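Local coordinates for VAO-type flavoprotein oxidase VAO615 (Myceliophthora thermophila, PDB 6F72) that binds one FAD bicovalently and, once reduced, probably passes electrons rapidly to molecular oxygen as a flavoprotein oxidase, its substrate still unidentified, at residues 157-162 / 407-412; 494-499 / 521-526; 413-418 / 473-478. All coordinates share one frame; numbering follows the deposited sequence.

Contact 1: 157-162 / 407-412. With FAD (flavin-adenine dinucleotide), chain E.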
loop_
_atom_site.group_PDB
_atom_site.type_symbol
_atom_site.label_atom_id
_atom_site.label_comp_id
_atom_site.label_asym_id
_atom_site.label_seq_id
_atom_site.Cartn_x
_atom_site.Cartn_y
_atom_site.Cartn_z
ATOM N N HIS A 157 -2.375 7.077 -0.169
ATOM C CA HIS A 157 -1.065 6.443 -0.120
ATOM C C HIS A 157 -0.579 5.882 -1.440
ATOM O O HIS A 157 0.609 5.609 -1.548
ATOM C CB HIS A 157 -1.058 5.292 0.861
ATOM C CG HIS A 157 -0.334 5.578 2.131
ATOM N ND1 HIS A 157 1.043 5.463 2.269
ATOM C CD2 HIS A 157 -0.824 5.927 3.345
ATOM C CE1 HIS A 157 1.347 5.769 3.523
ATOM N NE2 HIS A 157 0.240 6.033 4.193
ATOM N N ASP A 158 -1.460 5.719 -2.429
ATOM C CA ASP A 158 -1.114 4.914 -3.614
ATOM C C ASP A 158 0.106 5.371 -4.400
ATOM O O ASP A 158 0.119 6.473 -4.948
ATOM C CB ASP A 158 -2.268 4.712 -4.589
ATOM C CG ASP A 158 -2.018 3.522 -5.518
ATOM O OD1 ASP A 158 -2.218 2.355 -5.087
ATOM O OD2 ASP A 158 -1.598 3.773 -6.668
ATOM N N TYR A 159 1.094 4.475 -4.495
ATOM C CA TYR A 159 2.341 4.769 -5.189
ATOM C C TYR A 159 2.162 4.939 -6.691
ATOM O O TYR A 159 3.021 5.520 -7.339
ATOM C CB TYR A 159 3.416 3.714 -4.881
ATOM C CG TYR A 159 3.899 3.725 -3.450
ATOM C CD1 TYR A 159 4.604 4.818 -2.936
ATOM C CD2 TYR A 159 3.661 2.641 -2.603
ATOM C CE1 TYR A 159 5.045 4.835 -1.614
ATOM C CE2 TYR A 159 4.104 2.644 -1.282
ATOM C CZ TYR A 159 4.791 3.747 -0.791
ATOM O OH TYR A 159 5.244 3.766 0.515
ATOM N N LEU A 160 1.055 4.444 -7.233
ATOM C CA LEU A 160 0.831 4.421 -8.674
ATOM C C LEU A 160 -0.193 5.468 -9.104
ATOM O O LEU A 160 -0.605 5.509 -10.263
ATOM C CB LEU A 160 0.445 2.993 -9.162
ATOM C CG LEU A 160 1.359 1.754 -8.975
ATOM C CD1 LEU A 160 1.325 1.132 -7.580
ATOM C CD2 LEU A 160 1.036 0.667 -9.995
ATOM N N GLY A 161 -0.583 6.345 -8.175
ATOM C CA GLY A 161 -1.565 7.386 -8.474
ATOM C C GLY A 161 -2.994 6.889 -8.665
ATOM O O GLY A 161 -3.864 7.639 -9.150
ATOM N N LYS A 162 -3.253 5.649 -8.250
ATOM C CA LYS A 162 -4.548 4.998 -8.488
ATOM C C LYS A 162 -5.732 5.637 -7.719
ATOM O O LYS A 162 -6.900 5.348 -8.010
ATOM C CB LYS A 162 -4.433 3.481 -8.258
ATOM C CG LYS A 162 -3.431 2.800 -9.207
ATOM C CD LYS A 162 -2.953 1.437 -8.703
ATOM C CE LYS A 162 -4.097 0.429 -8.513
ATOM N NZ LYS A 162 -3.616 -0.786 -7.796
ATOM N N ALA A 407 6.661 7.479 8.717
ATOM C CA ALA A 407 7.053 6.772 7.501
ATOM C C ALA A 407 7.201 7.711 6.305
ATOM O O ALA A 407 6.204 8.254 5.800
ATOM C CB ALA A 407 6.082 5.638 7.199
ATOM N N ALA A 408 8.460 7.898 5.886
ATOM C CA ALA A 408 8.827 8.670 4.700
ATOM C C ALA A 408 8.064 8.191 3.479
ATOM O O ALA A 408 7.775 6.996 3.352
ATOM C CB ALA A 408 10.323 8.579 4.452
ATOM N N TYR A 409 7.695 9.129 2.615
ATOM C CA TYR A 409 7.029 8.783 1.380
ATOM C C TYR A 409 7.986 8.910 0.222
ATOM O O TYR A 409 8.395 10.026 -0.148
ATOM C CB TYR A 409 5.788 9.628 1.114
ATOM C CG TYR A 409 4.922 9.014 0.044
ATOM C CD1 TYR A 409 5.219 9.190 -1.321
ATOM C CD2 TYR A 409 3.813 8.218 0.394
ATOM C CE1 TYR A 409 4.441 8.609 -2.305
ATOM C CE2 TYR A 409 3.019 7.634 -0.584
ATOM C CZ TYR A 409 3.328 7.822 -1.923
ATOM O OH TYR A 409 2.536 7.229 -2.873
ATOM N N PHE A 410 8.333 7.763 -0.350
ATOM C CA PHE A 410 9.163 7.701 -1.546
ATOM C C PHE A 410 8.264 7.360 -2.739
ATOM O O PHE A 410 7.714 6.266 -2.794
ATOM C CB PHE A 410 10.238 6.637 -1.398
ATOM C CG PHE A 410 11.090 6.762 -0.162
ATOM C CD1 PHE A 410 11.897 7.880 0.051
ATOM C CD2 PHE A 410 11.132 5.719 0.773
ATOM C CE1 PHE A 410 12.710 7.971 1.181
ATOM C CE2 PHE A 410 11.946 5.800 1.902
ATOM C CZ PHE A 410 12.734 6.932 2.108
ATOM N N PRO A 411 8.091 8.298 -3.686
ATOM C CA PRO A 411 7.141 8.172 -4.809
ATOM C C PRO A 411 7.590 7.283 -5.977
ATOM O O PRO A 411 6.844 7.128 -6.965
ATOM C CB PRO A 411 7.012 9.615 -5.299
ATOM C CG PRO A 411 8.334 10.224 -4.983
ATOM C CD PRO A 411 8.752 9.620 -3.677
ATOM N N PHE A 412 8.805 6.749 -5.880
ATOM C CA PHE A 412 9.353 5.835 -6.881
ATOM C C PHE A 412 9.627 4.471 -6.230
ATOM O O PHE A 412 10.771 3.988 -6.215
ATOM C CB PHE A 412 10.612 6.420 -7.553
ATOM C CG PHE A 412 10.468 7.864 -7.973
ATOM C CD1 PHE A 412 9.664 8.223 -9.065
ATOM C CD2 PHE A 412 11.123 8.874 -7.268
ATOM C CE1 PHE A 412 9.528 9.558 -9.441
ATOM C CE2 PHE A 412 10.989 10.206 -7.640
ATOM C CZ PHE A 412 10.201 10.547 -8.733
HETATM P PA FAD E . -5.381 4.758 -1.380
HETATM O O1A FAD E . -4.396 5.439 -2.295
HETATM O O2A FAD E . -6.457 5.629 -0.794
HETATM O O5B FAD E . -6.042 3.531 -2.179
HETATM C C5B FAD E . -5.265 2.653 -2.995
HETATM C C4B FAD E . -6.114 2.006 -4.083
HETATM O O4B FAD E . -7.212 1.311 -3.486
HETATM C C3B FAD E . -6.722 2.981 -5.072
HETATM O O3B FAD E . -6.733 2.326 -6.347
HETATM C C2B FAD E . -8.151 3.180 -4.594
HETATM O O2B FAD E . -9.040 3.473 -5.675
HETATM C C1B FAD E . -8.464 1.836 -3.958
HETATM N N9A FAD E . -9.386 1.900 -2.799
HETATM C C8A FAD E . -9.054 2.289 -1.549
HETATM N N7A FAD E . -10.120 2.189 -0.716
HETATM C C5A FAD E . -11.150 1.720 -1.439
HETATM C C6A FAD E . -12.566 1.384 -1.172
HETATM N N6A FAD E . -13.072 1.556 0.070
HETATM N N1A FAD E . -13.319 0.925 -2.198
HETATM C C2A FAD E . -12.820 0.759 -3.442
HETATM N N3A FAD E . -11.530 1.040 -3.755
HETATM C C4A FAD E . -10.665 1.517 -2.813
HETATM N N1 FAD E . 1.886 -2.204 1.810
HETATM C C2 FAD E . 2.205 -3.383 2.402
HETATM O O2 FAD E . 1.771 -4.449 1.904
HETATM N N3 FAD E . 2.978 -3.438 3.509
HETATM C C4 FAD E . 3.499 -2.353 4.105
HETATM O O4 FAD E . 4.214 -2.453 5.128
HETATM C C4X FAD E . 3.185 -1.030 3.523
HETATM N N5 FAD E . 3.655 0.113 4.067
HETATM C C5X FAD E . 3.369 1.332 3.525
HETATM C C6 FAD E . 3.868 2.515 4.112
HETATM C C7 FAD E . 3.551 3.762 3.530
HETATM C C7M FAD E . 4.105 5.021 4.173
HETATM C C8 FAD E . 2.676 3.832 2.303
HETATM C C8M FAD E . 2.198 5.126 1.662
HETATM C C9 FAD E . 2.194 2.653 1.743
HETATM C C9A FAD E . 2.504 1.408 2.299
HETATM N N10 FAD E . 1.988 0.220 1.728
HETATM C C10 FAD E . 2.327 -1.020 2.309
HETATM C "C1'" FAD E . 1.189 0.284 0.507
HETATM C "C2'" FAD E . -0.293 0.072 0.598
HETATM O "O2'" FAD E . -0.518 -1.320 0.811
HETATM C "C3'" FAD E . -0.844 0.508 -0.754
HETATM O "O3'" FAD E . -0.331 1.805 -1.128
HETATM C "C4'" FAD E . -2.364 0.528 -0.752
HETATM O "O4'" FAD E . -2.839 0.704 -2.088
HETATM C "C5'" FAD E . -2.915 1.593 0.198
HETATM O "O5'" FAD E . -4.330 1.673 0.119
HETATM P P FAD E . -5.089 2.923 0.784
HETATM O O1P FAD E . -4.569 3.114 2.180
HETATM O O2P FAD E . -6.557 2.696 0.503
HETATM O O3P FAD E . -4.569 4.142 -0.140
HETATM O O HOH W 1 4.263 7.801 -6.474
HETATM O O HOH W 2 7.253 5.512 0.850
#
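Tyr409 and His157 meet through a hydrogen bond in which the phenol OH of Tyr409 donates to the backbone O of His157 at 2.8 Å. The donor stands above the carbonyl plane, 54° out of it, while the carbonyl oxygen lies at the edge of the tyrosine ring, in its plane. Tyr409 has CG anti to its own backbone N (chi1 -165°), and the phenol at the end of that side chain reaches the loop that carries His157.

Aromatic packing adds to this polar link. The side chains of Tyr159 and Tyr409 run past one another in opposing senses, their planes 33° apart, and Tyr159 CE1 rests over one face of the Tyr409 ring, toward the rim. The tightest carbon contact, 3.4 Å, joins Tyr159 CD1 to Tyr409 CZ.

Water extends the seam at two points. One molecule donates to Tyr159 O and Pro411 O; a second links Tyr159 OH with Ala408 O and Phe410 N, so the phenol tip is tied to the opposing backbone.

Both segments touch the cofactor, but the bonds to it come from 157-162. His157 ND1 is bonded covalently to FAD C8M, one half of the bicovalent attachment that Cys222 completes, and the far ring nitrogen, NE2, is hydrogen-bonded to Thr224. Tyr159 OH comes to 3.1 Å from FAD C8, and Tyr409 CE2 lies 3.5 Å from FAD C8M. Asp158 N donates to the phosphate oxygen O1A. Asp158 OD2 accepts from Leu160 N, which makes an Asx turn, and from Lys162 N on the opposite face of the carboxylate.

Segment 157-162 belongs to the loop between strands 150-153 and 169-172, whereas 407-412 leads into strand 412-419, with Pro411 against helix 101-104 and Phe412 against helix 488-508.

Contact 2: 494-499 / 521-526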
loop_
_atom_site.group_PDB
_atom_site.type_symbol
_atom_site.label_atom_id
_atom_site.label_comp_id
_atom_site.label_asym_id
_atom_site.label_seq_id
_atom_site.Cartn_x
_atom_site.Cartn_y
_atom_site.Cartn_z
ATOM N N ARG A 494 13.771 10.241 -13.104
ATOM C CA ARG A 494 13.808 9.256 -12.007
ATOM C C ARG A 494 12.621 8.259 -12.079
ATOM O O ARG A 494 12.775 7.024 -11.865
ATOM C CB ARG A 494 13.889 9.958 -10.648
ATOM C CG ARG A 494 14.227 9.026 -9.490
ATOM C CD ARG A 494 14.528 9.785 -8.207
ATOM N NE ARG A 494 15.866 10.360 -8.220
ATOM C CZ ARG A 494 16.368 11.164 -7.280
ATOM N NH1 ARG A 494 15.659 11.498 -6.202
ATOM N NH2 ARG A 494 17.606 11.621 -7.415
ATOM N N ASP A 495 11.449 8.814 -12.400
ATOM C CA ASP A 495 10.234 8.050 -12.691
ATOM C C ASP A 495 10.471 6.990 -13.802
ATOM O O ASP A 495 10.188 5.790 -13.590
ATOM C CB ASP A 495 9.092 9.020 -13.055
ATOM C CG ASP A 495 7.725 8.514 -12.642
ATOM O OD1 ASP A 495 7.638 7.667 -11.721
ATOM O OD2 ASP A 495 6.724 8.998 -13.231
ATOM N N ARG A 496 10.989 7.419 -14.957
ATOM C CA ARG A 496 11.263 6.495 -16.067
ATOM C C ARG A 496 12.395 5.511 -15.768
ATOM O O ARG A 496 12.308 4.326 -16.150
ATOM C CB ARG A 496 11.498 7.221 -17.394
ATOM C CG ARG A 496 10.268 7.967 -17.919
ATOM C CD ARG A 496 10.556 8.688 -19.231
ATOM N NE ARG A 496 11.815 9.452 -19.188
ATOM C CZ ARG A 496 11.943 10.740 -18.842
ATOM N NH1 ARG A 496 10.891 11.481 -18.514
ATOM N NH2 ARG A 496 13.144 11.287 -18.834
ATOM N N TYR A 497 13.437 5.984 -15.078
ATOM C CA TYR A 497 14.480 5.096 -14.557
ATOM C C TYR A 497 13.886 3.948 -13.725
ATOM O O TYR A 497 14.246 2.781 -13.938
ATOM C CB TYR A 497 15.539 5.846 -13.739
ATOM C CG TYR A 497 16.461 4.905 -12.985
ATOM C CD1 TYR A 497 17.500 4.222 -13.644
ATOM C CD2 TYR A 497 16.278 4.676 -11.616
ATOM C CE1 TYR A 497 18.323 3.334 -12.948
ATOM C CE2 TYR A 497 17.097 3.812 -10.911
ATOM C CZ TYR A 497 18.099 3.128 -11.572
ATOM O OH TYR A 497 18.891 2.268 -10.847
ATOM N N ALA A 498 12.988 4.266 -12.788
ATOM C CA ALA A 498 12.449 3.229 -11.915
ATOM C C ALA A 498 11.685 2.157 -12.719
ATOM O O ALA A 498 11.957 0.971 -12.571
ATOM C CB ALA A 498 11.581 3.824 -10.817
ATOM N N ALA A 499 10.790 2.613 -13.600
ATOM C CA ALA A 499 9.922 1.761 -14.407
ATOM C C ALA A 499 10.655 0.906 -15.439
ATOM O O ALA A 499 10.347 -0.275 -15.573
ATOM C CB ALA A 499 8.861 2.600 -15.101
ATOM N N ASN A 521 5.923 0.998 -9.906
ATOM C CA ASN A 521 5.846 2.219 -10.669
ATOM C C ASN A 521 4.691 2.152 -11.660
ATOM O O ASN A 521 4.497 1.131 -12.299
ATOM C CB ASN A 521 7.168 2.437 -11.413
ATOM C CG ASN A 521 7.268 3.824 -12.013
ATOM O OD1 ASN A 521 6.689 4.102 -13.065
ATOM N ND2 ASN A 521 8.000 4.698 -11.350
ATOM N N HIS A 522 3.946 3.254 -11.795
ATOM C CA HIS A 522 2.821 3.367 -12.747
ATOM C C HIS A 522 3.167 3.237 -14.236
ATOM O O HIS A 522 2.268 3.026 -15.061
ATOM C CB HIS A 522 2.105 4.699 -12.549
ATOM C CG HIS A 522 2.923 5.885 -12.959
ATOM N ND1 HIS A 522 2.425 6.889 -13.765
ATOM C CD2 HIS A 522 4.205 6.226 -12.674
ATOM C CE1 HIS A 522 3.362 7.807 -13.941
ATOM N NE2 HIS A 522 4.447 7.428 -13.289
ATOM N N LEU A 523 4.442 3.421 -14.584
ATOM C CA LEU A 523 4.894 3.293 -15.973
ATOM C C LEU A 523 5.458 1.903 -16.302
ATOM O O LEU A 523 5.735 1.610 -17.480
ATOM C CB LEU A 523 5.913 4.372 -16.324
ATOM C CG LEU A 523 5.553 5.849 -16.130
ATOM C CD1 LEU A 523 6.845 6.663 -16.198
ATOM C CD2 LEU A 523 4.515 6.351 -17.135
ATOM N N TYR A 524 5.604 1.052 -15.275
ATOM C CA TYR A 524 6.128 -0.326 -15.433
ATOM C C TYR A 524 5.331 -1.109 -16.473
ATOM O O TYR A 524 4.123 -1.299 -16.336
ATOM C CB TYR A 524 6.143 -1.036 -14.073
ATOM C CG TYR A 524 6.484 -2.513 -14.095
ATOM C CD1 TYR A 524 7.687 -2.970 -14.642
ATOM C CD2 TYR A 524 5.610 -3.461 -13.536
ATOM C CE1 TYR A 524 7.991 -4.327 -14.655
ATOM C CE2 TYR A 524 5.924 -4.814 -13.531
ATOM C CZ TYR A 524 7.111 -5.236 -14.093
ATOM O OH TYR A 524 7.438 -6.583 -14.110
ATOM N N ALA A 525 6.020 -1.547 -17.515
ATOM C CA ALA A 525 5.377 -2.034 -18.727
ATOM C C ALA A 525 4.722 -3.412 -18.581
ATOM O O ALA A 525 3.677 -3.646 -19.193
ATOM C CB ALA A 525 6.368 -2.034 -19.888
ATOM N N ASN A 526 5.345 -4.296 -17.787
ATOM C CA ASN A 526 4.938 -5.715 -17.649
ATOM C C ASN A 526 3.948 -5.933 -16.476
ATOM O O ASN A 526 3.875 -7.044 -15.908
ATOM C CB ASN A 526 6.178 -6.642 -17.530
ATOM C CG ASN A 526 5.837 -8.132 -17.722
ATOM O OD1 ASN A 526 4.955 -8.485 -18.513
ATOM N ND2 ASN A 526 6.535 -9.011 -16.993
HETATM O O HOH W 3 9.015 -1.487 -17.780
#
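Asp495 reaches from helix 488-508 to the loop segment 521-526 and meets Asn521 and His522 with its two carboxylate oxygens. Followed outward from CB, the side chain has CG 3.5 Å from His522 NE2, in the plane of the imidazole at its edge. OD1 accepts from Asn521 ND2 at 3.0 Å, met from above the carboxylate plane, with carboxylate and amide planes 53° apart. OD2 takes the nearly straight bond from His522 NE2, 2.8 Å long, on its syn side and in the ring plane of the histidine. OD2 is also reached by Asn102 ND2, so the buried carboxylate has three side-chain donors. An alanine in place of Asp495 would probably cost Asn521 ND2 and His522 NE2 their carboxylate partner and leave the imidazole freer to turn.

One turn further along the helix, Ala499 CB packs 3.3 Å from Asn521 OD1 and 3.7 Å from Leu523 CB. That amide oxygen is in turn engaged by Leu523 N, while a water joins Ala499 O to Ala525 N. Leu523 CG lies over one face of the His522 ring, toward its rim.

The bond from Leu523 N to Asn521 OD1 makes an Asx turn, here within a type I beta turn from Asn521 to Tyr524; a His-carboxylate pair fastens that turn, part of the berberine-like region, to the helix.

Contact 3: 413-418 / 473-478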
loop_
_atom_site.group_PDB
_atom_site.type_symbol
_atom_site.label_atom_id
_atom_site.label_comp_id
_atom_site.label_asym_id
_atom_site.label_seq_id
_atom_site.Cartn_x
_atom_site.Cartn_y
_atom_site.Cartn_z
ATOM N N THR A 413 8.559 3.867 -5.699
ATOM C CA THR A 413 8.637 2.597 -4.993
ATOM C C THR A 413 8.473 1.471 -6.007
ATOM O O THR A 413 7.549 1.476 -6.824
ATOM C CB THR A 413 7.585 2.499 -3.849
ATOM O OG1 THR A 413 7.919 3.419 -2.799
ATOM C CG2 THR A 413 7.524 1.096 -3.246
ATOM N N ASN A 414 9.417 0.538 -5.980
ATOM C CA ASN A 414 9.328 -0.692 -6.782
ATOM C C ASN A 414 9.377 -1.875 -5.842
ATOM O O ASN A 414 9.633 -1.696 -4.649
ATOM C CB ASN A 414 10.473 -0.720 -7.791
ATOM C CG ASN A 414 10.584 0.583 -8.555
ATOM O OD1 ASN A 414 9.831 0.840 -9.497
ATOM N ND2 ASN A 414 11.515 1.433 -8.132
ATOM N N SER A 415 9.122 -3.080 -6.360
ATOM C CA SER A 415 9.122 -4.267 -5.525
ATOM C C SER A 415 9.406 -5.550 -6.278
ATOM O O SER A 415 9.126 -5.700 -7.481
ATOM C CB SER A 415 7.778 -4.429 -4.780
ATOM O OG SER A 415 6.718 -4.573 -5.710
ATOM N N ARG A 416 9.940 -6.495 -5.533
ATOM C CA ARG A 416 9.960 -7.854 -5.998
ATOM C C ARG A 416 9.573 -8.749 -4.839
ATOM O O ARG A 416 10.059 -8.560 -3.715
ATOM C CB ARG A 416 11.347 -8.189 -6.572
ATOM C CG ARG A 416 11.359 -9.400 -7.492
ATOM C CD ARG A 416 10.691 -9.142 -8.838
ATOM N NE ARG A 416 10.813 -10.339 -9.648
ATOM C CZ ARG A 416 10.075 -10.649 -10.711
ATOM N NH1 ARG A 416 9.103 -9.848 -11.131
ATOM N NH2 ARG A 416 10.322 -11.801 -11.348
ATOM N N ILE A 417 8.631 -9.659 -5.099
ATOM C CA ILE A 417 8.398 -10.799 -4.232
ATOM C C ILE A 417 9.402 -11.843 -4.708
ATOM O O ILE A 417 9.381 -12.248 -5.872
ATOM C CB ILE A 417 6.956 -11.336 -4.329
ATOM C CG1 ILE A 417 5.975 -10.299 -3.772
ATOM C CG2 ILE A 417 6.808 -12.630 -3.542
ATOM C CD1 ILE A 417 4.675 -10.209 -4.531
ATOM N N ILE A 418 10.295 -12.219 -3.798
ATOM C CA ILE A 418 11.431 -13.099 -4.097
ATOM C C ILE A 418 11.166 -14.520 -3.551
ATOM O O ILE A 418 11.080 -14.701 -2.333
ATOM C CB ILE A 418 12.761 -12.508 -3.547
ATOM C CG1 ILE A 418 12.989 -11.078 -4.099
ATOM C CG2 ILE A 418 13.942 -13.419 -3.873
ATOM C CD1 ILE A 418 14.171 -10.322 -3.512
ATOM N N MET A 473 9.593 -15.587 -0.212
ATOM C CA MET A 473 10.185 -15.444 1.113
ATOM C C MET A 473 10.483 -13.963 1.455
ATOM O O MET A 473 10.377 -13.555 2.620
ATOM C CB MET A 473 11.447 -16.306 1.226
ATOM C CG MET A 473 11.876 -16.585 2.655
ATOM S SD MET A 473 13.345 -17.601 2.931
ATOM C CE MET A 473 14.648 -16.462 2.515
ATOM N N LEU A 474 10.862 -13.179 0.439
ATOM C CA LEU A 474 11.185 -11.762 0.603
ATOM C C LEU A 474 10.270 -10.860 -0.230
ATOM O O LEU A 474 9.877 -11.210 -1.349
ATOM C CB LEU A 474 12.650 -11.485 0.219
ATOM C CG LEU A 474 13.807 -12.361 0.716
ATOM C CD1 LEU A 474 15.108 -11.865 0.103
ATOM C CD2 LEU A 474 13.919 -12.398 2.233
ATOM N N LEU A 475 9.921 -9.714 0.334
ATOM C CA LEU A 475 9.310 -8.641 -0.430
ATOM C C LEU A 475 10.208 -7.461 -0.184
ATOM O O LEU A 475 10.199 -6.890 0.914
ATOM C CB LEU A 475 7.865 -8.333 -0.001
ATOM C CG LEU A 475 7.011 -7.209 -0.659
ATOM C CD1 LEU A 475 7.451 -5.800 -0.280
ATOM C CD2 LEU A 475 6.930 -7.299 -2.174
ATOM N N CYS A 476 11.006 -7.140 -1.194
ATOM C CA CYS A 476 11.919 -5.993 -1.118
ATOM C C CYS A 476 11.393 -4.834 -1.936
ATOM O O CYS A 476 10.937 -5.016 -3.073
ATOM C CB CYS A 476 13.325 -6.380 -1.557
ATOM S SG CYS A 476 14.062 -7.555 -0.406
ATOM N N ALA A 477 11.468 -3.646 -1.342
ATOM C CA ALA A 477 10.969 -2.445 -1.975
ATOM C C ALA A 477 12.057 -1.356 -2.182
ATOM O O ALA A 477 12.127 -0.388 -1.393
ATOM C CB ALA A 477 9.783 -1.896 -1.191
ATOM N N PRO A 478 12.891 -1.487 -3.240
ATOM C CA PRO A 478 13.741 -0.337 -3.609
ATOM C C PRO A 478 12.899 0.892 -3.943
ATOM O O PRO A 478 12.084 0.856 -4.871
ATOM C CB PRO A 478 14.501 -0.847 -4.833
ATOM C CG PRO A 478 14.631 -2.300 -4.565
ATOM C CD PRO A 478 13.281 -2.684 -4.007
#
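An antiparallel strand pair at one edge of a seven-stranded sheet carries a classic beta bulge, in which Met473 and Leu474 both face Ile418. Ile418 O accepts from Met473 N at 2.7 Å and from Leu474 N at 3.2 Å. In return Ile418 N donates to Leu474 O. Further along, Arg416 and Cys476 form a hydrogen-bonded pair through reciprocal N-H to O bonds, and Ile417 with Leu475 is the non-hydrogen-bonded pair between the Arg416-Cys476 and Ile418-Leu474 pairs. Past the paired strand residues, Pro478 O accepts Asn414 N at 2.9 Å and, weakly, Asn414 ND2.

The side chains sort onto two faces. On one, Ile417 CG1 touches Leu475 CD2 at 3.5 Å; Leu475 has CG anti to its backbone N (chi1 179°), and from there its CD2 branch also lies near Arg416 O. On the other, Ile418 CB lies 3.9 Å from Leu474 CB. The CD1 methyls of these two residues also meet, and Ile418 CD1 approaches Cys476 SG. That sulfur is bonded to Cys450, a disulfide to the next strand of the sheet, 448-452.

Beyond the pair, the guanidinium of Arg416 makes a salt bridge with Asp507 and a hydrogen bond to Thr510. Helix 426-439 packs on Ile418 and Cys476 through Phe436, helix 316-335 covers Met473 and Leu474, and helix 488-508 lies against Asn414 and Pro478.

Overall arrangement
The three contacts show how a flavin-bearing loop can be tied step by step to a neighbouring sheet. Their centres are about 13 to 15 Å apart, and each touches the other two. Contact 1 runs directly into contact 3, because 407-412 leads into strand 412-419, and Tyr159 packs on Thr413. Strand 472-480 of contact 3 is followed in the chain by helix 488-508, which supplies contact 2; there Ala498 and Asn521 border Asn414. Contact 2 also meets contact 1, Phe412 lying against Arg494 and Asp495. Along the chain they close in the order 1, 3, 2, joining the covalent flavin site to the seven-stranded sheet and helix 488-508.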